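Local atomic coordinates of methionine-binding lipoprotein metQ (Bacillus subtilis subsp. subtilis, PDB entry 4GOT), a protein that binds methionine and probably delivers it to the membrane permease of the MetNPQ ABC transporter, with methionine sulfoxide as a further transported solute. Residues 140-143 and 144-147; 163-166 and 167-170; 147-150 and 151-155. All coordinates share one frame; numbering follows the deposited sequence. Where two conformers were deposited one is given.

How the contacts relate
Along the chain the order is contact 1, contact 3, contact 2, in series with none nested or crossed. Contact 1 (140-147) closes a short 3-10 turn that feeds strand 146-148, the partner of strand 131-132 in a two-stranded antiparallel sheet. Contact 3 (147-155) starts on the same strand, shares Lys-147, and turns the chain into strand 154-158, an outermost strand of the five-stranded sheet. The two touch where Leu-143 and Ile-146 pack on Phe-155, which ties the small sheet to the larger one. After strand 154-158, contact 2 (163-170) runs along helix 163-168 and through its C-terminal exit; its centre lies about 25 Å from that of contact 1, without touching it.

Contact 1. Residues 140-143 and 144-147; sequences DATL and KDIK
A 3-10 turn spanning Leu-143 to Asp-145 brings the chain into strand 146-148, and the reciprocal bonds of Thr-142 and Asp-145 hold it shut. The amide of Thr-142 gives a nearly straight bond to Asp-145 OD2 (N to OD2 2.9 Å, 171° at the hydrogen), reaching the anti side of the carboxylate close to its plane. In return, Asp-145 N donates to Thr-142 O at 2.8 Å. Asp-145 can reach back because its CG stands beside its own N, anti to the carbonyl carbon (chi1 -64°), which brings OD2 back to the amide of Thr-142, where the turn starts. One residue further on, Ile-146 N bonds to Leu-143 O at 3.2 Å.

The apolar side chains of that last pair run alongside each other and point the same way, Leu-143 CD2 resting 3.7 Å from Ile-146 CD1; both also lean on Phe-155 of strand 154-158, and Ile-146 touches Leu-132 as well. A water also bridges Thr-142 OG1 (3.1 Å) and Lys-144 N (3.2 Å), accepting from the latter. The carboxylate of Asp-145 thus satisfies the amide of Thr-142 while its own N-H goes back to Thr-142 O, so that side chain and backbone of one residue together fix the turn, and the negative charge would probably polarise that one N-H.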
loop_
_atom_site.group_PDB
_atom_site.type_symbol
_atom_site.label_atom_id
_atom_site.label_comp_id
_atom_site.label_asym_id
_atom_site.label_seq_id
_atom_site.Cartn_x
_atom_site.Cartn_y
_atom_site.Cartn_z
ATOM N N ASP A 140 12.562 -9.055 2.409
ATOM C CA ASP A 140 13.542 -9.168 1.323
ATOM C C ASP A 140 13.376 -10.399 0.407
ATOM O O ASP A 140 14.186 -10.578 -0.488
ATOM C CB ASP A 140 14.984 -9.220 1.858
ATOM C CG ASP A 140 15.305 -8.128 2.883
ATOM O OD1 ASP A 140 14.794 -6.997 2.777
ATOM O OD2 ASP A 140 16.112 -8.419 3.804
ATOM N N ALA A 141 12.386 -11.258 0.643
ATOM C CA ALA A 141 12.216 -12.481 -0.151
ATOM C C ALA A 141 11.763 -12.194 -1.570
ATOM O O ALA A 141 10.883 -11.352 -1.786
ATOM C CB ALA A 141 11.197 -13.414 0.506
ATOM N N THR A 142 12.323 -12.931 -2.522
ATOM C CA THR A 142 11.780 -12.953 -3.896
ATOM C C THR A 142 11.449 -14.389 -4.348
ATOM O O THR A 142 11.650 -15.400 -3.602
ATOM C CB THR A 142 12.738 -12.247 -4.927
ATOM O OG1 THR A 142 13.967 -12.975 -5.075
ATOM C CG2 THR A 142 13.025 -10.754 -4.517
ATOM N N LEU A 143 10.996 -14.499 -5.584
ATOM C CA LEU A 143 10.767 -15.819 -6.210
ATOM C C LEU A 143 12.000 -16.717 -6.175
ATOM O O LEU A 143 11.854 -17.929 -6.002
ATOM C CB LEU A 143 10.239 -15.676 -7.673
ATOM C CG LEU A 143 8.793 -15.157 -7.906
ATOM C CD1 LEU A 143 8.471 -15.038 -9.399
ATOM C CD2 LEU A 143 7.730 -16.007 -7.248
ATOM N N LYS A 144 13.206 -16.145 -6.317
ATOM C CA LYS A 144 14.453 -16.933 -6.188
ATOM C C LYS A 144 14.538 -17.655 -4.836
ATOM O O LYS A 144 15.264 -18.606 -4.715
ATOM C CB LYS A 144 15.702 -16.042 -6.326
ATOM C CG LYS A 144 16.124 -15.741 -7.761
ATOM C CD LYS A 144 17.304 -14.773 -7.818
ATOM C CE LYS A 144 17.527 -14.237 -9.231
ATOM N NZ LYS A 144 18.584 -13.179 -9.298
ATOM N N ASP A 145 13.789 -17.203 -3.831
ATOM C CA ASP A 145 13.895 -17.735 -2.464
ATOM C C ASP A 145 12.895 -18.854 -2.122
ATOM O O ASP A 145 12.938 -19.388 -1.016
ATOM C CB ASP A 145 13.799 -16.583 -1.452
ATOM C CG ASP A 145 14.959 -15.596 -1.574
ATOM O OD1 ASP A 145 16.125 -16.062 -1.554
ATOM O OD2 ASP A 145 14.722 -14.358 -1.646
ATOM N N ILE A 146 12.023 -19.220 -3.070
ATOM C CA ILE A 146 11.128 -20.381 -2.892
ATOM C C ILE A 146 11.930 -21.701 -2.732
ATOM O O ILE A 146 12.732 -22.072 -3.579
ATOM C CB ILE A 146 10.055 -20.497 -4.014
ATOM C CG1 ILE A 146 9.095 -19.291 -3.969
ATOM C CG2 ILE A 146 9.269 -21.800 -3.865
ATOM C CD1 ILE A 146 8.192 -19.102 -5.196
ATOM N N LYS A 147 11.730 -22.385 -1.616
ATOM C CA LYS A 147 12.380 -23.680 -1.392
ATOM C C LYS A 147 11.490 -24.819 -1.855
ATOM O O LYS A 147 11.954 -25.674 -2.583
ATOM C CB LYS A 147 12.775 -23.862 0.069
ATOM C CG LYS A 147 13.998 -23.052 0.429
ATOM C CD LYS A 147 15.296 -23.740 0.016
ATOM C CE LYS A 147 16.356 -22.719 -0.385
ATOM N NZ LYS A 147 17.701 -23.117 0.105
HETATM O O HOH W 1 13.535 -13.536 -8.066
#

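Contact 2. Residues 163-166 and 167-170; sequences TAKA and YENK
Lys-165 and Glu-168 lie side by side on helix 163-168, pointing the same way, and close a salt bridge one turn apart. The lysine chain bends at chi2 (-61°) and again at chi3, which brings its ammonium alongside the carboxylate, NZ 2.7 Å from Glu-168 OE1, on the syn side and 23° out of the carboxylate plane. Asn-185 braces both partners, its OD1 accepting from Lys-165 NZ and its ND2 donating to Glu-168 OE2. With an alanine here instead of Glu-168, Lys-165 NZ would probably be left without its carboxylate mate, Asn-185 ND2 would lose an acceptor, and the bent lysine chain would be freer to turn.

Tyr-167 sends its ring another way: CG stands anti to the backbone N (chi1 161°), and the carbonyl of Ala-164 meets the ring edge in plane, O to CD2 of Tyr-167 3.7 Å. In the backbone, Tyr-167 N bonds to Thr-163 O at 2.9 Å and Asn-169 N to Lys-165 O at 2.8 Å. Lys-170, with positive phi, is the first residue to leave helical backbone angles, in a Schellman motif, its N bonded to Tyr-167 O at 3.1 Å.

Thr-163 and Tyr-167 pack on strand 174-177 and Ala-166 on Ile-109 of strand 107-111, so this helix lies against the five-stranded sheet.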
loop_
_atom_site.group_PDB
_atom_site.type_symbol
_atom_site.label_atom_id
_atom_site.label_comp_id
_atom_site.label_asym_id
_atom_site.label_seq_id
_atom_site.Cartn_x
_atom_site.Cartn_y
_atom_site.Cartn_z
ATOM N N THR A 163 -4.102 -5.190 -11.640
ATOM C CA THR A 163 -4.486 -6.498 -11.114
ATOM C C THR A 163 -6.029 -6.692 -10.913
ATOM O O THR A 163 -6.562 -7.824 -11.084
ATOM C CB THR A 163 -3.742 -6.869 -9.827
ATOM O OG1 THR A 163 -3.866 -5.805 -8.883
ATOM C CG2 THR A 163 -2.259 -7.195 -10.107
ATOM N N ALA A 164 -6.747 -5.628 -10.552
ATOM C CA ALA A 164 -8.240 -5.676 -10.556
ATOM C C ALA A 164 -8.781 -6.157 -11.921
ATOM O O ALA A 164 -9.757 -6.921 -11.977
ATOM C CB ALA A 164 -8.852 -4.324 -10.194
ATOM N N LYS A 165 -8.150 -5.717 -13.031
ATOM C CA LYS A 165 -8.520 -6.224 -14.372
ATOM C C LYS A 165 -8.126 -7.702 -14.605
ATOM O O LYS A 165 -8.909 -8.434 -15.189
ATOM C CB LYS A 165 -7.978 -5.358 -15.526
ATOM C CG LYS A 165 -8.338 -3.868 -15.489
ATOM C CD LYS A 165 -9.838 -3.603 -15.554
ATOM C CE LYS A 165 -10.427 -3.172 -14.199
ATOM N NZ LYS A 165 -11.932 -2.974 -14.205
ATOM N N ALA A 166 -6.927 -8.127 -14.169
ATOM C CA ALA A 166 -6.495 -9.512 -14.308
ATOM C C ALA A 166 -7.475 -10.435 -13.590
ATOM O O ALA A 166 -7.782 -11.545 -14.067
ATOM C CB ALA A 166 -5.057 -9.716 -13.773
ATOM N N TYR A 167 -7.967 -9.956 -12.448
ATOM C CA TYR A 167 -9.012 -10.633 -11.644
ATOM C C TYR A 167 -10.328 -10.743 -12.406
ATOM O O TYR A 167 -10.833 -11.848 -12.608
ATOM C CB TYR A 167 -9.168 -9.898 -10.311
ATOM C CG TYR A 167 -10.467 -10.146 -9.568
ATOM C CD1 TYR A 167 -10.708 -11.352 -8.910
ATOM C CD2 TYR A 167 -11.426 -9.159 -9.500
ATOM C CE1 TYR A 167 -11.890 -11.565 -8.214
ATOM C CE2 TYR A 167 -12.609 -9.359 -8.816
ATOM C CZ TYR A 167 -12.833 -10.560 -8.182
ATOM O OH TYR A 167 -14.014 -10.701 -7.535
ATOM N N GLU A 168 -10.863 -9.629 -12.877
ATOM C CA GLU A 168 -12.094 -9.663 -13.684
ATOM C C GLU A 168 -11.989 -10.501 -14.960
ATOM O O GLU A 168 -12.930 -11.160 -15.329
ATOM C CB GLU A 168 -12.516 -8.250 -14.070
ATOM C CG GLU A 168 -13.174 -7.498 -12.930
ATOM C CD GLU A 168 -13.153 -5.987 -13.119
ATOM O OE1 GLU A 168 -13.002 -5.496 -14.268
ATOM O OE2 GLU A 168 -13.283 -5.286 -12.101
ATOM N N ASN A 169 -10.821 -10.462 -15.622
ATOM C CA ASN A 169 -10.523 -11.231 -16.866
ATOM C C ASN A 169 -10.221 -12.709 -16.640
ATOM O O ASN A 169 -10.020 -13.454 -17.590
ATOM C CB ASN A 169 -9.297 -10.617 -17.564
ATOM C CG ASN A 169 -9.526 -9.168 -17.995
ATOM O OD1 ASN A 169 -10.657 -8.759 -18.166
ATOM N ND2 ASN A 169 -8.443 -8.387 -18.139
ATOM N N LYS A 170 -10.104 -13.117 -15.378
ATOM C CA LYS A 170 -9.776 -14.489 -15.028
ATOM C C LYS A 170 -8.465 -14.932 -15.675
ATOM O O LYS A 170 -8.351 -16.054 -16.148
ATOM C CB LYS A 170 -10.947 -15.422 -15.397
ATOM C CG LYS A 170 -12.285 -14.944 -14.830
ATOM C CD LYS A 170 -13.392 -15.990 -14.929
ATOM C CE LYS A 170 -14.003 -16.039 -16.322
ATOM N NZ LYS A 170 -15.014 -14.975 -16.595
#

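Contact 3. Residues 147-150 and 151-155; sequences KKNP and KNLEF
The carboxamide of Asn-149 is the flat group that ties the first residue of a type I beta turn, Asn-149 to Asn-152, to the residue that follows it, Leu-153: Leu-153 O lies only 3° out of the amide plane, 3.1 Å from Asn-149 ND2, which points at a lone pair of that carbonyl. The same amide takes a second bond from the same residue, Leu-153 N donating to Asn-149 OD1 at 3.0 Å, so one side chain bonds both the backbone N and O of Leu-153. Its placement follows from CG lying anti to the backbone N (chi1 -175°), which carries the amide across the turn. Two linked bonds of this kind fix the rotation of the amide. The ring of Phe-155 meets ND2 of Asn-149 obliquely, with CE2 4.5 Å away, and packs on Ile-108 and Leu-110 of strand 107-111.

The turn itself is closed by Asn-152 N, which donates to Asn-149 O at 2.9 Å. Before it, Lys-147 and Lys-148 both face Thr-131 in a classic beta bulge; after it, strand 154-158 begins. The bent chain of Lys-151 brings NZ to Leu-102 O, where it forms a hydrogen bond, while its backbone N gives to a water 2.6 Å off, which in turn donates to Asn-149 OD1 at 2.6 Å.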
loop_
_atom_site.group_PDB
_atom_site.type_symbol
_atom_site.label_atom_id
_atom_site.label_comp_id
_atom_site.label_asym_id
_atom_site.label_seq_id
_atom_site.Cartn_x
_atom_site.Cartn_y
_atom_site.Cartn_z
ATOM N N LYS A 147 11.730 -22.385 -1.616
ATOM C CA LYS A 147 12.380 -23.680 -1.392
ATOM C C LYS A 147 11.490 -24.819 -1.855
ATOM O O LYS A 147 11.954 -25.674 -2.583
ATOM C CB LYS A 147 12.775 -23.862 0.069
ATOM C CG LYS A 147 13.998 -23.052 0.429
ATOM C CD LYS A 147 15.296 -23.740 0.016
ATOM C CE LYS A 147 16.356 -22.719 -0.385
ATOM N NZ LYS A 147 17.701 -23.117 0.105
ATOM N N LYS A 148 10.227 -24.823 -1.420
ATOM C CA LYS A 148 9.269 -25.877 -1.763
ATOM C C LYS A 148 8.050 -25.271 -2.420
ATOM O O LYS A 148 7.600 -24.205 -2.013
ATOM C CB LYS A 148 8.810 -26.632 -0.535
ATOM C CG LYS A 148 9.927 -27.295 0.248
ATOM C CD LYS A 148 9.391 -28.499 0.989
ATOM C CE LYS A 148 10.422 -29.064 1.944
ATOM N NZ LYS A 148 10.212 -30.528 2.173
ATOM N N ASN A 149 7.533 -25.981 -3.425
ATOM C CA ASN A 149 6.394 -25.570 -4.252
ATOM C C ASN A 149 5.620 -26.825 -4.672
ATOM O O ASN A 149 5.624 -27.181 -5.844
ATOM C CB ASN A 149 6.919 -24.814 -5.499
ATOM C CG ASN A 149 5.813 -24.229 -6.356
ATOM O OD1 ASN A 149 4.641 -24.297 -6.009
ATOM N ND2 ASN A 149 6.182 -23.636 -7.466
ATOM N N PRO A 150 4.967 -27.520 -3.718
ATOM C CA PRO A 150 4.466 -28.866 -4.072
ATOM C C PRO A 150 3.258 -28.887 -5.047
ATOM O O PRO A 150 2.954 -29.936 -5.614
ATOM C CB PRO A 150 4.114 -29.482 -2.713
ATOM C CG PRO A 150 3.875 -28.319 -1.809
ATOM C CD PRO A 150 4.761 -27.209 -2.296
ATOM N N LYS A 151 2.593 -27.749 -5.227
ATOM C CA LYS A 151 1.524 -27.630 -6.204
ATOM C C LYS A 151 2.068 -27.087 -7.515
ATOM O O LYS A 151 1.295 -26.817 -8.422
ATOM C CB LYS A 151 0.391 -26.725 -5.709
ATOM C CG LYS A 151 -0.259 -27.156 -4.414
ATOM C CD LYS A 151 -1.735 -26.786 -4.343
ATOM C CE LYS A 151 -2.448 -27.583 -3.246
ATOM N NZ LYS A 151 -3.860 -27.893 -3.616
ATOM N N ASN A 152 3.385 -26.923 -7.626
ATOM C CA ASN A 152 4.007 -26.376 -8.851
ATOM C C ASN A 152 3.281 -25.155 -9.432
ATOM O O ASN A 152 2.932 -25.082 -10.624
ATOM C CB ASN A 152 4.174 -27.478 -9.880
ATOM C CG ASN A 152 5.124 -28.537 -9.404
ATOM O OD1 ASN A 152 4.743 -29.680 -9.226
ATOM N ND2 ASN A 152 6.364 -28.145 -9.147
ATOM N N LEU A 153 3.087 -24.187 -8.547
ATOM C CA LEU A 153 2.436 -22.944 -8.880
ATOM C C LEU A 153 3.329 -22.236 -9.886
ATOM O O LEU A 153 4.555 -22.371 -9.811
ATOM C CB LEU A 153 2.200 -22.109 -7.601
ATOM C CG LEU A 153 1.309 -22.751 -6.524
ATOM C CD1 LEU A 153 1.239 -21.903 -5.266
ATOM C CD2 LEU A 153 -0.094 -22.951 -7.073
ATOM N N GLU A 154 2.703 -21.553 -10.856
ATOM C CA GLU A 154 3.390 -20.699 -11.809
ATOM C C GLU A 154 3.007 -19.230 -11.509
ATOM O O GLU A 154 1.876 -18.958 -11.064
ATOM C CB GLU A 154 2.993 -21.130 -13.232
ATOM C CG GLU A 154 3.402 -22.575 -13.562
ATOM C CD GLU A 154 2.636 -23.179 -14.733
ATOM O OE1 GLU A 154 1.904 -22.439 -15.428
ATOM O OE2 GLU A 154 2.764 -24.397 -14.964
ATOM N N PHE A 155 3.922 -18.291 -11.743
ATOM C CA PHE A 155 3.686 -16.905 -11.362
ATOM C C PHE A 155 3.767 -15.981 -12.572
ATOM O O PHE A 155 4.633 -16.168 -13.425
ATOM C CB PHE A 155 4.669 -16.441 -10.292
ATOM C CG PHE A 155 4.711 -17.340 -9.068
ATOM C CD1 PHE A 155 3.879 -17.112 -7.990
ATOM C CD2 PHE A 155 5.601 -18.380 -8.998
ATOM C CE1 PHE A 155 3.913 -17.929 -6.852
ATOM C CE2 PHE A 155 5.642 -19.207 -7.868
ATOM C CZ PHE A 155 4.792 -18.980 -6.797
HETATM O O HOH W 2 2.978 -25.303 -4.332
#